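Local coordinates for protein ferritin heavy chain (Trichoplusia ni, PDB 1Z6O) that oxidises ferrous iron and, as the heavy chain of a secreted 24-chain shell of heavy and light chains, takes it up for storage as ferric mineral, at residues I15-S20 / I75-M80; R124-A129 / D143-D148. One frame throughout, in Å; residues are numbered along the deposited sequence.

How the contacts relate
The two contacts lie on the same side of the chain's centre, their own centres 13 Å apart, within the four-helix bundle of a ferritin subunit. They come in series along the chain: contact 1 ties the approach to helix 19-47 onto the C-terminal end of helix 54-80, and contact 2 then pairs helix 105-132 with helix 139-168. Together they draw on all four long helices. Two direct touches join them: Y77 CD1 lies 3.6 Å from Y144 CD2, and S20 OG lies 3.8 Å from A129 CB. Neither supplies an iron ligand, the L145 and Y77 side chains standing about 10 and 13 Å from the iron; both join helices of the bundle that holds the site.

Contact 1: I15-S20 / I75-M80; sequences ITMHRS and IEYLLM
M17 reaches across to L78 and Y77 where the segment leading into helix 19-47 meets the C-terminal end of helix 54-80, at one end of the ferritin four-helix bundle. The packing is apolar and small, 106 Å² in all, and M17 and L78 supply most of it. The methionine chain runs extended through chi2 and then bends at chi3 (65°), which lets both SD and CE lie against the same methyl, CD2 of L78, each at 3.7 Å. The two side chains cross at roughly a right angle. L141 of helix 139-168 and M25 of helix 19-47 add to the surrounding apolar packing, touching M17 and L78 respectively.

Polar contacts act within the individual segments or with neighbours. H18, the N-cap residue of helix 19-47, turns its ring back so that ND1 donates to T16 O at 3.1 Å, with an N-H...O angle of 146°; the acceptor lies in the plane of the ring, which also stacks on F136. Y77 OH is hydrogen-bonded to H140 and R81, and R81 also bonds T16 OG1, so this arginine bridges the two segments.

The aromatic approach is looser: M17 SD stands near the plane of the Y77 ring, at its edge, 4.5 Å from CE2.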
loop_
_atom_site.group_PDB
_atom_site.type_symbol
_atom_site.label_atom_id
_atom_site.label_comp_id
_atom_site.label_asym_id
_atom_site.label_seq_id
_atom_site.Cartn_x
_atom_site.Cartn_y
_atom_site.Cartn_z
ATOM N N ILE M 15 24.963 -20.882 48.073
ATOM C CA ILE M 15 23.876 -21.869 48.240
ATOM C C ILE M 15 23.447 -21.778 49.690
ATOM O O ILE M 15 24.117 -22.299 50.567
ATOM C CB ILE M 15 24.400 -23.289 47.900
ATOM C CG1 ILE M 15 24.986 -23.272 46.477
ATOM C CG2 ILE M 15 23.275 -24.324 48.024
ATOM C CD1 ILE M 15 25.571 -24.612 46.016
ATOM N N THR M 16 22.305 -21.151 49.943
ATOM C CA THR M 16 21.905 -20.878 51.322
ATOM C C THR M 16 20.596 -21.408 51.892
ATOM O O THR M 16 20.305 -21.154 53.052
ATOM C CB THR M 16 21.874 -19.362 51.524
ATOM O OG1 THR M 16 20.956 -18.800 50.573
ATOM C CG2 THR M 16 23.257 -18.741 51.276
ATOM N N MET M 17 19.786 -22.111 51.112
ATOM C CA MET M 17 18.525 -22.583 51.674
ATOM C C MET M 17 18.762 -23.523 52.852
ATOM O O MET M 17 19.716 -24.303 52.851
ATOM C CB MET M 17 17.694 -23.315 50.616
ATOM C CG MET M 17 17.059 -22.376 49.585
ATOM S SD MET M 17 15.904 -23.272 48.511
ATOM C CE MET M 17 14.639 -23.751 49.703
ATOM N N HIS M 18 17.901 -23.443 53.857
ATOM C CA HIS M 18 18.033 -24.334 55.007
ATOM C C HIS M 18 17.093 -25.517 54.874
ATOM O O HIS M 18 16.120 -25.484 54.108
ATOM C CB HIS M 18 17.817 -23.571 56.318
ATOM C CG HIS M 18 19.044 -22.844 56.774
ATOM N ND1 HIS M 18 19.776 -22.025 55.936
ATOM C CD2 HIS M 18 19.699 -22.850 57.960
ATOM C CE1 HIS M 18 20.830 -21.561 56.587
ATOM N NE2 HIS M 18 20.806 -22.046 57.816
ATOM N N ARG M 19 17.393 -26.568 55.627
ATOM C CA ARG M 19 16.656 -27.821 55.554
ATOM C C ARG M 19 15.151 -27.826 55.748
ATOM O O ARG M 19 14.429 -28.451 54.972
ATOM C CB ARG M 19 17.297 -28.838 56.517
ATOM C CG ARG M 19 16.528 -30.151 56.650
ATOM C CD ARG M 19 17.407 -31.254 57.250
ATOM N NE ARG M 19 18.230 -31.889 56.218
ATOM C CZ ARG M 19 17.789 -32.816 55.365
ATOM N NH1 ARG M 19 16.529 -33.239 55.417
ATOM N NH2 ARG M 19 18.607 -33.310 54.443
ATOM N N SER M 20 14.660 -27.162 56.781
ATOM C CA SER M 20 13.224 -27.183 57.012
ATOM C C SER M 20 12.468 -26.563 55.823
ATOM O O SER M 20 11.465 -27.098 55.345
ATOM C CB SER M 20 12.903 -26.438 58.308
ATOM O OG SER M 20 11.502 -26.336 58.478
ATOM N N ILE M 75 10.259 -26.450 41.338
ATOM C CA ILE M 75 11.503 -27.160 41.044
ATOM C C ILE M 75 12.536 -26.166 40.487
ATOM O O ILE M 75 13.707 -26.187 40.886
ATOM C CB ILE M 75 11.264 -28.296 40.010
ATOM C CG1 ILE M 75 10.460 -29.424 40.673
ATOM C CG2 ILE M 75 12.612 -28.819 39.464
ATOM C CD1 ILE M 75 9.902 -30.456 39.677
ATOM N N GLU M 76 12.115 -25.297 39.568
ATOM C CA GLU M 76 13.044 -24.306 39.005
ATOM C C GLU M 76 13.585 -23.377 40.089
ATOM O O GLU M 76 14.731 -22.940 40.019
ATOM C CB GLU M 76 12.360 -23.452 37.923
ATOM C CG GLU M 76 12.001 -24.227 36.655
ATOM C CD GLU M 76 13.211 -24.534 35.783
ATOM O OE1 GLU M 76 13.119 -25.462 34.952
ATOM O OE2 GLU M 76 14.249 -23.843 35.912
ATOM N N TYR M 77 12.759 -23.050 41.079
ATOM C CA TYR M 77 13.226 -22.167 42.149
ATOM C C TYR M 77 14.358 -22.874 42.919
ATOM O O TYR M 77 15.407 -22.286 43.184
ATOM C CB TYR M 77 12.078 -21.820 43.118
ATOM C CG TYR M 77 12.505 -20.777 44.126
ATOM C CD1 TYR M 77 12.307 -19.419 43.871
ATOM C CD2 TYR M 77 13.234 -21.138 45.265
ATOM C CE1 TYR M 77 12.838 -18.438 44.721
ATOM C CE2 TYR M 77 13.772 -20.168 46.121
ATOM C CZ TYR M 77 13.575 -18.822 45.835
ATOM O OH TYR M 77 14.163 -17.855 46.621
ATOM N N LEU M 78 14.147 -24.133 43.287
ATOM C CA LEU M 78 15.188 -24.871 44.009
ATOM C C LEU M 78 16.483 -24.937 43.184
ATOM O O LEU M 78 17.580 -24.769 43.719
ATOM C CB LEU M 78 14.711 -26.299 44.336
ATOM C CG LEU M 78 13.531 -26.409 45.323
ATOM C CD1 LEU M 78 13.207 -27.883 45.572
ATOM C CD2 LEU M 78 13.884 -25.719 46.647
ATOM N N LEU M 79 16.359 -25.183 41.882
ATOM C CA LEU M 79 17.542 -25.271 41.019
ATOM C C LEU M 79 18.289 -23.939 40.985
ATOM O O LEU M 79 19.523 -23.906 41.004
ATOM C CB LEU M 79 17.136 -25.668 39.587
ATOM C CG LEU M 79 16.614 -27.106 39.405
ATOM C CD1 LEU M 79 15.906 -27.229 38.044
ATOM C CD2 LEU M 79 17.791 -28.103 39.502
ATOM N N MET M 80 17.542 -22.838 40.922
ATOM C CA MET M 80 18.159 -21.511 40.891
ATOM C C MET M 80 18.966 -21.249 42.169
ATOM O O MET M 80 20.003 -20.583 42.127
ATOM C CB MET M 80 17.086 -20.417 40.741
ATOM C CG MET M 80 17.638 -18.996 40.952
ATOM S SD MET M 80 16.373 -17.696 40.902
ATOM C CE MET M 80 15.563 -18.005 42.541
#

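Contact 2: R124-A129 / D143-D148; sequences RNVIKA and DYLTGD
With chi1 of -75° in I127 and a like value in L145, CG1 of the isoleucine and CG of the leucine each stand opposite their own carbonyl carbon, and the two side chains slide past one another in opposite directions. I127 CG1 thereby comes to 3.7 Å from L145 CB. In V126 the branch that touches is the one trans to the backbone nitrogen, CG1 (chi1 177°), which meets L145 CD1 at 3.5 Å, the two side chains crossing nearly perpendicularly. L145 thus packs against both residues.

These residues join helices 105-132 and 139-168, consecutive long helices of the ferritin bundle. Their short segments run nearly antiparallel, at 154°, with axes 9.8 Å apart at closest approach. All four touching residues are buried, and no hydrogen bond crosses the interface. L145 also touches L74 of helix 54-80, and V126 touches S24 and Q28 of helix 19-47, placing these two within the bundle's interior; I127 and T146 pack on Y139 and D143 of a neighbouring subunit, another copy of this protein.

T146 brings a hydroxyl to this apolar seam. Its OG1 hydrogen-bonds to V142 O one turn earlier, giving the buried oxygen a partner in its own helix, while I127 CD1 rests 3.4 Å from OG1.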
loop_
_atom_site.group_PDB
_atom_site.type_symbol
_atom_site.label_atom_id
_atom_site.label_comp_id
_atom_site.label_asym_id
_atom_site.label_seq_id
_atom_site.Cartn_x
_atom_site.Cartn_y
_atom_site.Cartn_z
ATOM N N ARG M 124 0.958 -21.644 52.700
ATOM C CA ARG M 124 1.142 -20.768 53.858
ATOM C C ARG M 124 2.050 -21.471 54.881
ATOM O O ARG M 124 2.840 -20.819 55.568
ATOM C CB ARG M 124 -0.223 -20.387 54.478
ATOM C CG ARG M 124 -1.034 -19.365 53.614
ATOM C CD ARG M 124 -2.456 -19.160 54.181
ATOM N NE ARG M 124 -2.354 -18.948 55.617
ATOM C CZ ARG M 124 -2.048 -17.791 56.188
ATOM N NH1 ARG M 124 -1.854 -16.702 55.451
ATOM N NH2 ARG M 124 -1.817 -17.748 57.493
ATOM N N ASN M 125 1.949 -22.795 54.985
ATOM C CA ASN M 125 2.828 -23.526 55.901
ATOM C C ASN M 125 4.270 -23.575 55.391
ATOM O O ASN M 125 5.205 -23.609 56.184
ATOM C CB ASN M 125 2.299 -24.940 56.159
ATOM C CG ASN M 125 1.138 -24.933 57.140
ATOM O OD1 ASN M 125 1.128 -24.143 58.085
ATOM N ND2 ASN M 125 0.166 -25.808 56.929
ATOM N N VAL M 126 4.464 -23.583 54.072
ATOM C CA VAL M 126 5.834 -23.551 53.532
ATOM C C VAL M 126 6.406 -22.165 53.870
ATOM O O VAL M 126 7.565 -22.023 54.279
ATOM C CB VAL M 126 5.856 -23.725 51.988
ATOM C CG1 VAL M 126 7.306 -23.621 51.469
ATOM C CG2 VAL M 126 5.251 -25.092 51.602
ATOM N N ILE M 127 5.585 -21.134 53.689
ATOM C CA ILE M 127 6.013 -19.773 53.996
ATOM C C ILE M 127 6.443 -19.682 55.474
ATOM O O ILE M 127 7.502 -19.125 55.793
ATOM C CB ILE M 127 4.865 -18.764 53.703
ATOM C CG1 ILE M 127 4.741 -18.572 52.180
ATOM C CG2 ILE M 127 5.133 -17.425 54.399
ATOM C CD1 ILE M 127 3.451 -17.844 51.758
ATOM N N LYS M 128 5.630 -20.234 56.371
ATOM C CA LYS M 128 5.973 -20.208 57.800
ATOM C C LYS M 128 7.304 -20.905 58.068
ATOM O O LYS M 128 8.150 -20.385 58.800
ATOM C CB LYS M 128 4.900 -20.903 58.649
ATOM C CG LYS M 128 3.546 -20.259 58.638
ATOM C CD LYS M 128 2.635 -20.924 59.670
ATOM C CE LYS M 128 1.183 -20.483 59.504
ATOM N NZ LYS M 128 0.559 -21.036 58.264
ATOM N N ALA M 129 7.485 -22.091 57.497
ATOM C CA ALA M 129 8.731 -22.826 57.698
ATOM C C ALA M 129 9.940 -22.049 57.174
ATOM O O ALA M 129 10.995 -22.015 57.811
ATOM C CB ALA M 129 8.662 -24.197 57.003
ATOM N N ASP M 143 8.768 -14.283 49.781
ATOM C CA ASP M 143 8.194 -13.262 48.902
ATOM C C ASP M 143 7.665 -13.883 47.606
ATOM O O ASP M 143 6.591 -13.524 47.124
ATOM C CB ASP M 143 9.267 -12.226 48.556
ATOM C CG ASP M 143 8.772 -11.196 47.553
ATOM O OD1 ASP M 143 8.029 -10.316 47.984
ATOM O OD2 ASP M 143 9.101 -11.288 46.350
ATOM N N TYR M 144 8.425 -14.812 47.042
ATOM C CA TYR M 144 8.023 -15.491 45.812
ATOM C C TYR M 144 6.738 -16.304 46.022
ATOM O O TYR M 144 5.801 -16.245 45.215
ATOM C CB TYR M 144 9.150 -16.419 45.357
ATOM C CG TYR M 144 8.848 -17.173 44.083
ATOM C CD1 TYR M 144 8.571 -16.488 42.896
ATOM C CD2 TYR M 144 8.866 -18.563 44.054
ATOM C CE1 TYR M 144 8.325 -17.175 41.706
ATOM C CE2 TYR M 144 8.623 -19.264 42.864
ATOM C CZ TYR M 144 8.356 -18.560 41.699
ATOM O OH TYR M 144 8.134 -19.236 40.521
ATOM N N LEU M 145 6.689 -17.074 47.104
ATOM C CA LEU M 145 5.499 -17.877 47.388
ATOM C C LEU M 145 4.289 -16.995 47.675
ATOM O O LEU M 145 3.161 -17.332 47.318
ATOM C CB LEU M 145 5.744 -18.787 48.599
ATOM C CG LEU M 145 6.795 -19.885 48.356
ATOM C CD1 LEU M 145 7.113 -20.603 49.660
ATOM C CD2 LEU M 145 6.275 -20.873 47.308
ATOM N N THR M 146 4.523 -15.866 48.328
ATOM C CA THR M 146 3.422 -14.979 48.674
ATOM C C THR M 146 2.878 -14.210 47.466
ATOM O O THR M 146 1.669 -14.193 47.224
ATOM C CB THR M 146 3.851 -13.953 49.748
ATOM O OG1 THR M 146 4.302 -14.642 50.922
ATOM C CG2 THR M 146 2.673 -13.053 50.126
ATOM N N GLY M 147 3.775 -13.598 46.702
ATOM C CA GLY M 147 3.359 -12.785 45.569
ATOM C C GLY M 147 2.960 -13.510 44.301
ATOM O O GLY M 147 2.198 -12.983 43.493
ATOM N N ASP M 148 3.486 -14.707 44.101
ATOM C CA ASP M 148 3.158 -15.485 42.911
ATOM C C ASP M 148 2.173 -16.605 43.214
ATOM O O ASP M 148 1.064 -16.630 42.684
ATOM C CB ASP M 148 4.421 -16.099 42.317
ATOM C CG ASP M 148 5.186 -15.128 41.448
ATOM O OD1 ASP M 148 5.018 -15.186 40.209
ATOM O OD2 ASP M 148 5.946 -14.302 42.004
#